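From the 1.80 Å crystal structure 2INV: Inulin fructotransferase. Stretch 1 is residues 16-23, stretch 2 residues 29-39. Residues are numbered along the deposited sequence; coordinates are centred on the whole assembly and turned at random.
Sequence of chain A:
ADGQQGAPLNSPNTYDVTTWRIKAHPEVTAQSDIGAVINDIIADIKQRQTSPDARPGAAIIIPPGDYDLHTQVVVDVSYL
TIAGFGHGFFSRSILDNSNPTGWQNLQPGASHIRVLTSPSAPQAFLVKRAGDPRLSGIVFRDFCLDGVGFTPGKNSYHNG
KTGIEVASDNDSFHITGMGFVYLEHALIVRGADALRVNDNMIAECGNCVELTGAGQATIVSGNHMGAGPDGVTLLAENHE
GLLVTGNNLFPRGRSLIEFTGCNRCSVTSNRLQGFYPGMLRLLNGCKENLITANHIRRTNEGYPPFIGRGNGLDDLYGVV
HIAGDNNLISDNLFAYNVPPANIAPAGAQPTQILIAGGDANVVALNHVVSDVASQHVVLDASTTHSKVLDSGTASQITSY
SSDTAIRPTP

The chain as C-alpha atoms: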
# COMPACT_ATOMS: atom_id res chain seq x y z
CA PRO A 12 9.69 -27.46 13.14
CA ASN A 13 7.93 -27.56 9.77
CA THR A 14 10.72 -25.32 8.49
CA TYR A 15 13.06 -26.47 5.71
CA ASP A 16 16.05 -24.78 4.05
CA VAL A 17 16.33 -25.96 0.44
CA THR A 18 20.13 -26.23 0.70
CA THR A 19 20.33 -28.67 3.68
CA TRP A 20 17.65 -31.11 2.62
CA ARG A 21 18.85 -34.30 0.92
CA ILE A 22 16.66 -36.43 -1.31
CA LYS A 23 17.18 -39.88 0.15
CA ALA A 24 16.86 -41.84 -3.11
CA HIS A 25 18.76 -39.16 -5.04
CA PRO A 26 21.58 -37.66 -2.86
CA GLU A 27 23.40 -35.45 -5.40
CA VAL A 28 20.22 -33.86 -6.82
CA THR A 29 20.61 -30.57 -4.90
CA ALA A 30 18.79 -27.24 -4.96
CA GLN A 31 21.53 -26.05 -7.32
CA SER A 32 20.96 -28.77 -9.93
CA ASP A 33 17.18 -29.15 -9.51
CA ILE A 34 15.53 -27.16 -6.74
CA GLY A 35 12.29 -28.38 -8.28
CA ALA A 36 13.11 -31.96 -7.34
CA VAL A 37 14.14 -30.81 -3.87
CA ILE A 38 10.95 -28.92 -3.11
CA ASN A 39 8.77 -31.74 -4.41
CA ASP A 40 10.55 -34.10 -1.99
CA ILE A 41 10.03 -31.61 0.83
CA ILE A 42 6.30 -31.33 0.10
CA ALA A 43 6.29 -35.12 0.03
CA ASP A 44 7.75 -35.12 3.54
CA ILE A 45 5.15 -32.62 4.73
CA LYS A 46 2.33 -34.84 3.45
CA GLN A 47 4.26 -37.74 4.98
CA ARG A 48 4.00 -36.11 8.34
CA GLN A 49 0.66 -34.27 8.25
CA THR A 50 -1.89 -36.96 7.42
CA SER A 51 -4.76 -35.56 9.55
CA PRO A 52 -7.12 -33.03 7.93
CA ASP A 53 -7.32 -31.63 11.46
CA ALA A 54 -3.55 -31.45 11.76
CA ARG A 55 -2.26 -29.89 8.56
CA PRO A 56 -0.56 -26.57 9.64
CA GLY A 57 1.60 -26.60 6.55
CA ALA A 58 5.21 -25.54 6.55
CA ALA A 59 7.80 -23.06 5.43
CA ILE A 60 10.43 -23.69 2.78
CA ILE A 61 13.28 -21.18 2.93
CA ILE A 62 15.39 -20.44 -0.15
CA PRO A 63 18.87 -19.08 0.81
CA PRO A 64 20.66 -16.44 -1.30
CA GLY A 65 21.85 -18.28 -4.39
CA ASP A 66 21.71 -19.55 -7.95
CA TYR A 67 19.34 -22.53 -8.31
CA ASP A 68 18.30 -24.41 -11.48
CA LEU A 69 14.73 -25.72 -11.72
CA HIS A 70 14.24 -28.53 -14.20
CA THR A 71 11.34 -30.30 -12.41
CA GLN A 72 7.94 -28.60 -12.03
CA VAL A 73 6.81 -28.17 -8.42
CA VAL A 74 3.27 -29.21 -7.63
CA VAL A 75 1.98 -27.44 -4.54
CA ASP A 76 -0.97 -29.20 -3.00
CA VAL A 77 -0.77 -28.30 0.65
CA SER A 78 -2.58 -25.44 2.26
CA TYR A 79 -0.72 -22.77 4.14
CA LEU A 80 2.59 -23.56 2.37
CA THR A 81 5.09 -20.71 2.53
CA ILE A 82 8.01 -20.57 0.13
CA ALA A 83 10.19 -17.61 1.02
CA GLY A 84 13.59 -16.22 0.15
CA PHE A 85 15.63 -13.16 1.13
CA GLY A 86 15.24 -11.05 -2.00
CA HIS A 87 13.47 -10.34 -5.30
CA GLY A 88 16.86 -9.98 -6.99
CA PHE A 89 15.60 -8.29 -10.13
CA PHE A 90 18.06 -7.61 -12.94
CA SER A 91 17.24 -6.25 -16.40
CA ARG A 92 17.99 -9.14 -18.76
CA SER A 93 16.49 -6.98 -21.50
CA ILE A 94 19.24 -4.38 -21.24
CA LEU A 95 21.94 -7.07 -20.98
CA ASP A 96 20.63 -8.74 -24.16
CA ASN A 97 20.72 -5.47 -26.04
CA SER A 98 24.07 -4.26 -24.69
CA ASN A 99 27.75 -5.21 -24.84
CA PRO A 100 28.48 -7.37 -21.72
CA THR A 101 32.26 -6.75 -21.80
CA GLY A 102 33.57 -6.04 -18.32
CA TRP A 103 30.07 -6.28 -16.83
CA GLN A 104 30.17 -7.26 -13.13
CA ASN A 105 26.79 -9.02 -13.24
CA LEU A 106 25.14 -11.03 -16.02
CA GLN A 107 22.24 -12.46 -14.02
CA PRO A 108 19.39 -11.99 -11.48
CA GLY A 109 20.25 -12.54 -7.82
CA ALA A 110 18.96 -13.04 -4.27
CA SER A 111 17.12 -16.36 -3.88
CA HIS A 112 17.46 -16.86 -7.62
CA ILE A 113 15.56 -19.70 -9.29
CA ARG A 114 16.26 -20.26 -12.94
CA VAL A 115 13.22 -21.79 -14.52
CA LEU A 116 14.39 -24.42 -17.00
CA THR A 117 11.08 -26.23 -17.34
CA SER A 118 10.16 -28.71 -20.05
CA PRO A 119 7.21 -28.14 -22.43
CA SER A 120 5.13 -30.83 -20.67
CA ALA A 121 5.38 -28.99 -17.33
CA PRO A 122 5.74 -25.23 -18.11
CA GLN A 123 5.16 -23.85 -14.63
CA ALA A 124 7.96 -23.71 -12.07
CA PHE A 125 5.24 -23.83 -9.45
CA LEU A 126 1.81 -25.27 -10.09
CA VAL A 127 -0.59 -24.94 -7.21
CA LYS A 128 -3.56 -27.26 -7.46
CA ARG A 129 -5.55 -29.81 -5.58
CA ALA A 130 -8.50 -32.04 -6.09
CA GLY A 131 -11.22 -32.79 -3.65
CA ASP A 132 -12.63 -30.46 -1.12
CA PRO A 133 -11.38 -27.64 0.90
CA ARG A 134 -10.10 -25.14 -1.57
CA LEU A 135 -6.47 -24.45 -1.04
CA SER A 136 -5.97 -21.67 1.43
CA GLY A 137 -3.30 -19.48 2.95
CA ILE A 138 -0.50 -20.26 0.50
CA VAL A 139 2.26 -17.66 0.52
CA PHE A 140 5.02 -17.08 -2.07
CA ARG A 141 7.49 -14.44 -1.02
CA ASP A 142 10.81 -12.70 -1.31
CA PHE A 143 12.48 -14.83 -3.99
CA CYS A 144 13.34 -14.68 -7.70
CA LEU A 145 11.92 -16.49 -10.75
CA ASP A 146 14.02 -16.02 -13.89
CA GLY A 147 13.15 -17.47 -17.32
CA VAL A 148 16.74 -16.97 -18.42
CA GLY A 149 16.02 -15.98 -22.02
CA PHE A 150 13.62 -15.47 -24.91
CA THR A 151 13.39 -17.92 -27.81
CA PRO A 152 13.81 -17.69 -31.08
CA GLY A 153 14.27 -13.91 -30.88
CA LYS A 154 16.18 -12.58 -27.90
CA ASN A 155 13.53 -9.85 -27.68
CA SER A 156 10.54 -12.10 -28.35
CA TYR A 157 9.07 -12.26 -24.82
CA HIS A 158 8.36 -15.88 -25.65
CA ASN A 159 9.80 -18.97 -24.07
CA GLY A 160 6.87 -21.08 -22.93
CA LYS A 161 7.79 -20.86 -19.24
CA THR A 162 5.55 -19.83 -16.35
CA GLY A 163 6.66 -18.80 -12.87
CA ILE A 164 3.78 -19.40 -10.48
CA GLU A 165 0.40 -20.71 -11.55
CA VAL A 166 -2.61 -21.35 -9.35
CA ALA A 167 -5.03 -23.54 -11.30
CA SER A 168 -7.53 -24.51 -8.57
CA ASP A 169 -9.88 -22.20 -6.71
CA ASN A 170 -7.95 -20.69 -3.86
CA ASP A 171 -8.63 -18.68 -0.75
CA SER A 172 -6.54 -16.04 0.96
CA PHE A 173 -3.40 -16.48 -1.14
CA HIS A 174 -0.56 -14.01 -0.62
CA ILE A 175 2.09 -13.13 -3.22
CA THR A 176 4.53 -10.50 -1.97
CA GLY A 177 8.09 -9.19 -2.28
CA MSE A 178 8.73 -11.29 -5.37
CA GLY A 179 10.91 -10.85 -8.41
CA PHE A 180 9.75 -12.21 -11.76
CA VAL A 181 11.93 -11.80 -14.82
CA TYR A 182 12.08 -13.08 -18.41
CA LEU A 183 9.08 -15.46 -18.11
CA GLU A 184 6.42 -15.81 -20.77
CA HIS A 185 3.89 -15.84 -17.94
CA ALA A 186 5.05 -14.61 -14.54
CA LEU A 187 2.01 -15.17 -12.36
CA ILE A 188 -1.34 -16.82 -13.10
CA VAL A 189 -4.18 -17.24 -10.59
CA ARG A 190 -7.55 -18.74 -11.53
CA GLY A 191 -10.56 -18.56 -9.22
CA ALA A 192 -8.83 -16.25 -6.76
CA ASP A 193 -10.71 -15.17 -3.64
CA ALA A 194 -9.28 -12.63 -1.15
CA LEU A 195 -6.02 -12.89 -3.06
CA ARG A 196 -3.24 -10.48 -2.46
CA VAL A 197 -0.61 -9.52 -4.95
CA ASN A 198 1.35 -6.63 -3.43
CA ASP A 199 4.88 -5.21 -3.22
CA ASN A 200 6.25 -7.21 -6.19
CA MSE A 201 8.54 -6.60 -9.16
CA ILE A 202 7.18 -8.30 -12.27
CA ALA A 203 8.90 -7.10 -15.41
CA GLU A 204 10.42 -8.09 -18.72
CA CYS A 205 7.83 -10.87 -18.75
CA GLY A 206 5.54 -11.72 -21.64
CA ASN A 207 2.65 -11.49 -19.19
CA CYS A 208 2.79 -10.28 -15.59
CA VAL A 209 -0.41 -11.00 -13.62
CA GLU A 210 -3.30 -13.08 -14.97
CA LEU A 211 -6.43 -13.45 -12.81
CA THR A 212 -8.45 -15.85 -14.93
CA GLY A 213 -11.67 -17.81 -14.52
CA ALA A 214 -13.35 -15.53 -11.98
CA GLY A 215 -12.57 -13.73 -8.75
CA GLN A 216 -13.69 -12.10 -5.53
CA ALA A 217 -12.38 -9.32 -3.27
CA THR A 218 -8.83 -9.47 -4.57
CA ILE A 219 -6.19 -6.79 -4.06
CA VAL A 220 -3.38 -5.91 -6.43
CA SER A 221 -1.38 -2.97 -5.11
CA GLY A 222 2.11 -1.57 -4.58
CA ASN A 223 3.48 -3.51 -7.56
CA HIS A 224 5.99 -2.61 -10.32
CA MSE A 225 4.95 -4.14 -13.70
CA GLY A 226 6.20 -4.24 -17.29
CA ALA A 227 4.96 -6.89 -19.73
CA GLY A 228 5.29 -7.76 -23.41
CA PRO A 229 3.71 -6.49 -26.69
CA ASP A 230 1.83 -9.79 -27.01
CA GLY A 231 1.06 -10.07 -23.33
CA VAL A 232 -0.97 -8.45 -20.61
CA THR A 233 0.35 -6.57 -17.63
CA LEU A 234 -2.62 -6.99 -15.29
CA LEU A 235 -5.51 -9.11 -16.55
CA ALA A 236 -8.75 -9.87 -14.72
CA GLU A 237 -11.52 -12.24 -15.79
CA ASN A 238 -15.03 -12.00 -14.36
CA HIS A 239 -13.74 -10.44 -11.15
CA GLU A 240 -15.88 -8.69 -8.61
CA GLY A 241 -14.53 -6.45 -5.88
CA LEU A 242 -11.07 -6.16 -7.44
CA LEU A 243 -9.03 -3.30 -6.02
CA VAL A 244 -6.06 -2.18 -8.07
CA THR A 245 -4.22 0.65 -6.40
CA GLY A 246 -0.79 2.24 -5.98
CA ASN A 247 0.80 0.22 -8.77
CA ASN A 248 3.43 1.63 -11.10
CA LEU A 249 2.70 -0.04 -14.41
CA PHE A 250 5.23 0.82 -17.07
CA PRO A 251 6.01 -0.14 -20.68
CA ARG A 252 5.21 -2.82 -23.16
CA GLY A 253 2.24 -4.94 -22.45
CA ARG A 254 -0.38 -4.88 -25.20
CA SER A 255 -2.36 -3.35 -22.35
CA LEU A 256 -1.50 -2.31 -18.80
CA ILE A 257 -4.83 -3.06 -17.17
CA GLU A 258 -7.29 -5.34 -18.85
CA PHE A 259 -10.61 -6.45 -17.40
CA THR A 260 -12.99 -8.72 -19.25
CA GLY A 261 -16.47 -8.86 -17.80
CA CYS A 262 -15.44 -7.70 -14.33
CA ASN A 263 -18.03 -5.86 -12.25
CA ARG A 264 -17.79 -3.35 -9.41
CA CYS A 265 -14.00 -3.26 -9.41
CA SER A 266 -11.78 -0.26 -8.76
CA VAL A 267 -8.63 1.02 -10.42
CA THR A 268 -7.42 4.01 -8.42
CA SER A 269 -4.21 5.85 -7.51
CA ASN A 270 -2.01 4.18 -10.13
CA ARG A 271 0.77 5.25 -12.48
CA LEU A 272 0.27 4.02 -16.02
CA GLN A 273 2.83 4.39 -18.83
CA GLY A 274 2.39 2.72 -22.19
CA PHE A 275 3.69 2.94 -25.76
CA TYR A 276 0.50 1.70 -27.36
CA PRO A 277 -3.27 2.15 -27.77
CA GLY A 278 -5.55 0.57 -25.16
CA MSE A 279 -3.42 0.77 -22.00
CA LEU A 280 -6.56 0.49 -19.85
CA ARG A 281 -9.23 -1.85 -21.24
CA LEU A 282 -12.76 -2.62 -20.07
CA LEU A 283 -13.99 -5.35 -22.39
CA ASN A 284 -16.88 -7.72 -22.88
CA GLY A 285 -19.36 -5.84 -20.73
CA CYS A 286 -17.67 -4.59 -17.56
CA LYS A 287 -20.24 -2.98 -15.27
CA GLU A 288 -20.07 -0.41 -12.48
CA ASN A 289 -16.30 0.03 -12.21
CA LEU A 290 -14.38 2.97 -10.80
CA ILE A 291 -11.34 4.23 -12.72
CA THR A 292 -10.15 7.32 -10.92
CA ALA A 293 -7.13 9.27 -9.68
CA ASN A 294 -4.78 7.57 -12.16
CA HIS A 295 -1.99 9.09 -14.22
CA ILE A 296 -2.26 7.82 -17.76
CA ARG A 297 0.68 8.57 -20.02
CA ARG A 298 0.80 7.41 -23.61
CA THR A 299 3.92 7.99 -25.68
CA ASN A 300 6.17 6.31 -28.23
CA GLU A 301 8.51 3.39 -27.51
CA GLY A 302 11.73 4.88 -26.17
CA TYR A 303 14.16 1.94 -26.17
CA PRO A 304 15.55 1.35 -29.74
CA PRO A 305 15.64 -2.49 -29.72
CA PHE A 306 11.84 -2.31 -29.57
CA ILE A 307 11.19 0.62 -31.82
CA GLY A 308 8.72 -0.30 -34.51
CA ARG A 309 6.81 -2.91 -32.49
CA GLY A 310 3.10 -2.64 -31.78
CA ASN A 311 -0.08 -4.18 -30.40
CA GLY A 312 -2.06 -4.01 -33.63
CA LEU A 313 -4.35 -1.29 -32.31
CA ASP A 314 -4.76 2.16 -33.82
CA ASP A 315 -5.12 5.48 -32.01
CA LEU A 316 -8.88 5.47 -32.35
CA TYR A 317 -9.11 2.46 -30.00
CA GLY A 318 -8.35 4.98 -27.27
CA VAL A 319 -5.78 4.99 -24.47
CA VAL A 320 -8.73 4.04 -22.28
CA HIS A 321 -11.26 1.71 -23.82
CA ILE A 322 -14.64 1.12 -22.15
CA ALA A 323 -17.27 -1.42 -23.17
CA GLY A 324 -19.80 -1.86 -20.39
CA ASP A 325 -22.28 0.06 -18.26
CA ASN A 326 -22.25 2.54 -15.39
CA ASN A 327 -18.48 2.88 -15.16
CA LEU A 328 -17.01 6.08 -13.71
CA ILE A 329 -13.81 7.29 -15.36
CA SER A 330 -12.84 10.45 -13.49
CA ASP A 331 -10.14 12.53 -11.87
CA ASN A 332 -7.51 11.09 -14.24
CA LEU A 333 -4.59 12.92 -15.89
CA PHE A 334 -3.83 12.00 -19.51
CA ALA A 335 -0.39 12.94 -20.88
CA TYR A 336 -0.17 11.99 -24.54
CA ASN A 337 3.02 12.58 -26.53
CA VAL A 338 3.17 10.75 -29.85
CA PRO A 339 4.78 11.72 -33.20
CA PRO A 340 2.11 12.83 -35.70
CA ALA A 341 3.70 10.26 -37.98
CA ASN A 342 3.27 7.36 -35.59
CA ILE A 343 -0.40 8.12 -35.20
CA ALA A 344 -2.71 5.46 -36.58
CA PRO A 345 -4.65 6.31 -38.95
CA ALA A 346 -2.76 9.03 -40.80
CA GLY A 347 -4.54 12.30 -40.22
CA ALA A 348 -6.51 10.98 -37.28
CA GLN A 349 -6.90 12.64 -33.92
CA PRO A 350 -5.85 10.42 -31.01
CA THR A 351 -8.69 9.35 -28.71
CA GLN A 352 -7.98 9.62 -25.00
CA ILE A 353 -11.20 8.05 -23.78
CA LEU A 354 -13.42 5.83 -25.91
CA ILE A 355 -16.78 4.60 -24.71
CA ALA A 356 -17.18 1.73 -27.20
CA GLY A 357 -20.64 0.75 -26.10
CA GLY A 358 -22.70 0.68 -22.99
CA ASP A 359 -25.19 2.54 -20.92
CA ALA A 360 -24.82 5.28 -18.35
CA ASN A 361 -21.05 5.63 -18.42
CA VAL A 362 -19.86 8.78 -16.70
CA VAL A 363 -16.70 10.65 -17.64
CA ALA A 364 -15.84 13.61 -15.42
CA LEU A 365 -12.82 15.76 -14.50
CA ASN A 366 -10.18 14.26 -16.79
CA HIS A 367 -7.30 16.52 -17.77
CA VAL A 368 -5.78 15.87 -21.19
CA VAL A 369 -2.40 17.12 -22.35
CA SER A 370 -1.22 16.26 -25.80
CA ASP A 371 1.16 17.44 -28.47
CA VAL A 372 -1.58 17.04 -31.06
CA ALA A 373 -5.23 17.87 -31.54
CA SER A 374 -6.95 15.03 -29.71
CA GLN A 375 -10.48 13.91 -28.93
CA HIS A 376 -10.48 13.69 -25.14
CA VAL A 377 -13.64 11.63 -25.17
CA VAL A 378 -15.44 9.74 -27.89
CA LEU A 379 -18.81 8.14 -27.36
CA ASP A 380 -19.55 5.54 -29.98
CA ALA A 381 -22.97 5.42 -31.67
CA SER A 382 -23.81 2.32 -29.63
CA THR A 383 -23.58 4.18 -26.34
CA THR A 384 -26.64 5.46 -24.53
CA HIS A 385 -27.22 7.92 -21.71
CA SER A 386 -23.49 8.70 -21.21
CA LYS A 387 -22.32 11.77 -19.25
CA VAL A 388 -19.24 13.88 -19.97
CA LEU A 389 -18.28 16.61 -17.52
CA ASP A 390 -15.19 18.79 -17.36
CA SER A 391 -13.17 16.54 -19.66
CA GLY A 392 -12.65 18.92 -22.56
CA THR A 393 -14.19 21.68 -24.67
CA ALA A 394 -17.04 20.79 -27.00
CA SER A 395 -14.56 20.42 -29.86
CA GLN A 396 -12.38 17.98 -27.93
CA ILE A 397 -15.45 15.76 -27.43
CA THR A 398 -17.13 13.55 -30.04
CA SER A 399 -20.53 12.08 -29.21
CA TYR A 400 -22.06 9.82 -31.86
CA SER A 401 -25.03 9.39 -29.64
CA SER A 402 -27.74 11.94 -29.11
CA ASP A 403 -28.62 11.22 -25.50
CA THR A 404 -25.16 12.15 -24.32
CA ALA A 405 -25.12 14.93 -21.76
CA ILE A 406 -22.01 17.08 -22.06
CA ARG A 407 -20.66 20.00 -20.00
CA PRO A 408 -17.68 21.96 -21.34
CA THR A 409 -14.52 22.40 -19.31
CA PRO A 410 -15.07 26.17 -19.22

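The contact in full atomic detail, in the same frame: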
# COMPACT_ATOMS: atom_id res chain seq x y z
N ASP A 16 15.14 -25.70 4.73
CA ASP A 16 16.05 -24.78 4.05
C ASP A 16 16.35 -25.62 2.80
O ASP A 16 16.81 -26.75 2.93
CB ASP A 16 17.33 -24.61 4.85
CG ASP A 16 18.40 -23.83 4.10
OD1 ASP A 16 18.70 -24.19 2.94
OD2 ASP A 16 18.96 -22.86 4.67
N VAL A 17 16.08 -25.12 1.60
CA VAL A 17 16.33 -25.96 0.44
C VAL A 17 17.76 -26.49 0.31
O VAL A 17 17.95 -27.58 -0.24
CB VAL A 17 15.91 -25.28 -0.91
CG1 VAL A 17 14.40 -25.13 -0.97
CG2 VAL A 17 16.61 -23.95 -1.08
N THR A 18 18.75 -25.77 0.83
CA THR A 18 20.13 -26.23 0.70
C THR A 18 20.60 -27.37 1.63
O THR A 18 21.59 -28.04 1.32
CB THR A 18 21.14 -25.06 0.86
OG1 THR A 18 21.17 -24.63 2.23
CG2 THR A 18 20.72 -23.88 -0.01
N THR A 19 19.91 -27.61 2.75
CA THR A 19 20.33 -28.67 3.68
C THR A 19 19.58 -29.98 3.52
O THR A 19 19.99 -31.01 4.07
CB THR A 19 20.08 -28.27 5.14
OG1 THR A 19 18.70 -27.93 5.32
CG2 THR A 19 20.94 -27.09 5.54
N TRP A 20 18.49 -29.95 2.78
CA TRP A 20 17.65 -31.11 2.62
C TRP A 20 18.02 -32.09 1.51
O TRP A 20 17.88 -31.78 0.32
CB TRP A 20 16.21 -30.62 2.49
CG TRP A 20 15.26 -31.69 2.21
CD1 TRP A 20 14.95 -32.21 0.99
CD2 TRP A 20 14.49 -32.42 3.17
NE1 TRP A 20 14.04 -33.21 1.13
CE2 TRP A 20 13.74 -33.37 2.45
CE3 TRP A 20 14.38 -32.36 4.56
CZ2 TRP A 20 12.86 -34.25 3.08
CZ3 TRP A 20 13.51 -33.24 5.19
CH2 TRP A 20 12.76 -34.18 4.45
N ARG A 21 18.46 -33.28 1.90
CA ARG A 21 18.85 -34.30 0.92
C ARG A 21 17.69 -35.19 0.50
O ARG A 21 16.81 -35.52 1.32
CB ARG A 21 19.98 -35.17 1.48
CG ARG A 21 19.60 -36.04 2.68
CD ARG A 21 20.74 -36.98 3.07
NE ARG A 21 20.41 -37.78 4.24
CZ ARG A 21 21.24 -38.65 4.81
NH1 ARG A 21 22.46 -38.83 4.31
NH2 ARG A 21 20.85 -39.33 5.88
N ILE A 22 17.68 -35.56 -0.77
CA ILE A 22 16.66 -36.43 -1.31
C ILE A 22 17.26 -37.82 -1.16
O ILE A 22 18.19 -38.20 -1.87
CB ILE A 22 16.37 -36.09 -2.77
CG1 ILE A 22 15.87 -34.65 -2.84
CG2 ILE A 22 15.33 -37.05 -3.34
CD1 ILE A 22 15.71 -34.10 -4.23
N LYS A 23 16.72 -38.56 -0.20
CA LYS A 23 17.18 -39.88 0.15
C LYS A 23 17.51 -40.81 -1.02
O LYS A 23 18.60 -41.39 -1.06
CB LYS A 23 16.17 -40.55 1.07
CG LYS A 23 16.32 -40.11 2.52
CD LYS A 23 15.25 -40.73 3.39
CE LYS A 23 15.46 -40.41 4.85
NZ LYS A 23 16.52 -41.25 5.47
N THR A 29 20.71 -31.71 -5.81
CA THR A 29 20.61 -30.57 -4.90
C THR A 29 19.72 -29.43 -5.41
O THR A 29 19.20 -29.48 -6.51
CB THR A 29 21.99 -29.97 -4.67
OG1 THR A 29 22.54 -29.55 -5.92
CG2 THR A 29 22.92 -30.99 -4.03
N ALA A 30 19.58 -28.40 -4.58
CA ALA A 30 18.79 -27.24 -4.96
C ALA A 30 19.46 -26.57 -6.16
O ALA A 30 18.79 -26.01 -7.02
CB ALA A 30 18.68 -26.26 -3.80
N GLN A 31 20.79 -26.65 -6.21
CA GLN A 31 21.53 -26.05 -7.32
C GLN A 31 21.26 -26.72 -8.66
O GLN A 31 21.12 -26.04 -9.68
CB GLN A 31 23.04 -26.09 -7.03
CG GLN A 31 23.51 -25.14 -5.94
CD GLN A 31 25.02 -25.03 -5.88
OE1 GLN A 31 25.68 -24.80 -6.90
NE2 GLN A 31 25.57 -25.19 -4.68
N SER A 32 21.20 -28.05 -8.68
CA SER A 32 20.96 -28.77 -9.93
C SER A 32 19.47 -28.88 -10.28
O SER A 32 19.11 -28.80 -11.45
CB SER A 32 21.60 -30.16 -9.89
OG SER A 32 20.92 -31.03 -9.01
N ASP A 33 18.62 -29.08 -9.28
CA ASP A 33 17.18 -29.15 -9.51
C ASP A 33 16.41 -28.85 -8.23
O ASP A 33 15.98 -29.76 -7.53
CB ASP A 33 16.76 -30.52 -10.04
CG ASP A 33 15.38 -30.50 -10.68
OD1 ASP A 33 14.70 -29.45 -10.61
OD2 ASP A 33 14.96 -31.53 -11.27
N ILE A 34 16.25 -27.57 -7.93
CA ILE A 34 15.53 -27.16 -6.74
C ILE A 34 14.09 -27.63 -6.84
O ILE A 34 13.39 -27.76 -5.84
CB ILE A 34 15.57 -25.63 -6.54
CG1 ILE A 34 15.00 -25.26 -5.17
CG2 ILE A 34 14.79 -24.94 -7.65
CD1 ILE A 34 15.31 -23.85 -4.72
N GLY A 35 13.65 -27.90 -8.06
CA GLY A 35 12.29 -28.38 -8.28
C GLY A 35 12.14 -29.74 -7.64
O GLY A 35 11.19 -30.00 -6.91
N ALA A 36 13.11 -30.62 -7.90
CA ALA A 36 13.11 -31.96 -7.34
C ALA A 36 13.15 -31.90 -5.82
O ALA A 36 12.45 -32.67 -5.14
CB ALA A 36 14.30 -32.75 -7.87
N VAL A 37 13.98 -31.00 -5.30
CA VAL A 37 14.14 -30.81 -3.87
C VAL A 37 12.85 -30.41 -3.18
O VAL A 37 12.46 -31.01 -2.18
CB VAL A 37 15.21 -29.74 -3.58
CG1 VAL A 37 15.39 -29.56 -2.09
CG2 VAL A 37 16.53 -30.13 -4.24
N ILE A 38 12.19 -29.39 -3.71
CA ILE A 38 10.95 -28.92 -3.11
C ILE A 38 9.87 -29.99 -3.20
O ILE A 38 9.11 -30.18 -2.25
CB ILE A 38 10.47 -27.61 -3.77
CG1 ILE A 38 11.56 -26.55 -3.62
CG2 ILE A 38 9.18 -27.14 -3.11
CD1 ILE A 38 11.23 -25.23 -4.28
N ASN A 39 9.79 -30.70 -4.32
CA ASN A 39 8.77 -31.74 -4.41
C ASN A 39 9.01 -32.80 -3.33
O ASN A 39 8.06 -33.32 -2.75
CB ASN A 39 8.76 -32.39 -5.80
CG ASN A 39 7.98 -31.56 -6.82
OD1 ASN A 39 6.96 -30.95 -6.49
ND2 ASN A 39 8.46 -31.54 -8.06
O HOH W 1 20.14 -28.92 -1.73

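Val-17 organises the apolar centre. Its CA-to-CB bond points toward the helix of the second stretch, and its branches fit among residues from successive turns: CB lies 4.1 Å from Ala-30 CB, CG2 3.9 Å from Ile-34 CD1, and CG1 4.1 Å from Ile-38 CG1. The backbone also comes close here, with Val-17 O 3.9 Å from Ala-30 CB. Val-37 is the shared partner. Its CG1 sits 3.7 Å from Val-17 O and 4.1 Å from Trp-20 CD1, meeting the indole obliquely, while its CG2 is 4.1 Å from Ile-22 CD1. That same Ile-22 CD1 also reaches Ala-36 CB at 4.1 Å, so an extended m,t isoleucine spans two neighbouring helical residues.

No direct hydrogen bond joins the stretches; the direct side-chain contacts are apolar, and 332 Å² of surface is buried, both sides summed. At the polar edge one water bridges them, donating to Val-17 O (3.0 Å from the water O) and accepting from Ala-30 N (3.0 Å from the same O), thus serving a backbone NH in the helix's first turn.

Each segment also braces itself. Asp-16 OD1 accepts from Thr-18 N and Thr-18 OG1, both at 2.6 Å, tying down the turn that carries Val-17, while Thr-29 OG1 caps the helix through a weak bond from Ser-32 N at 3.4 Å.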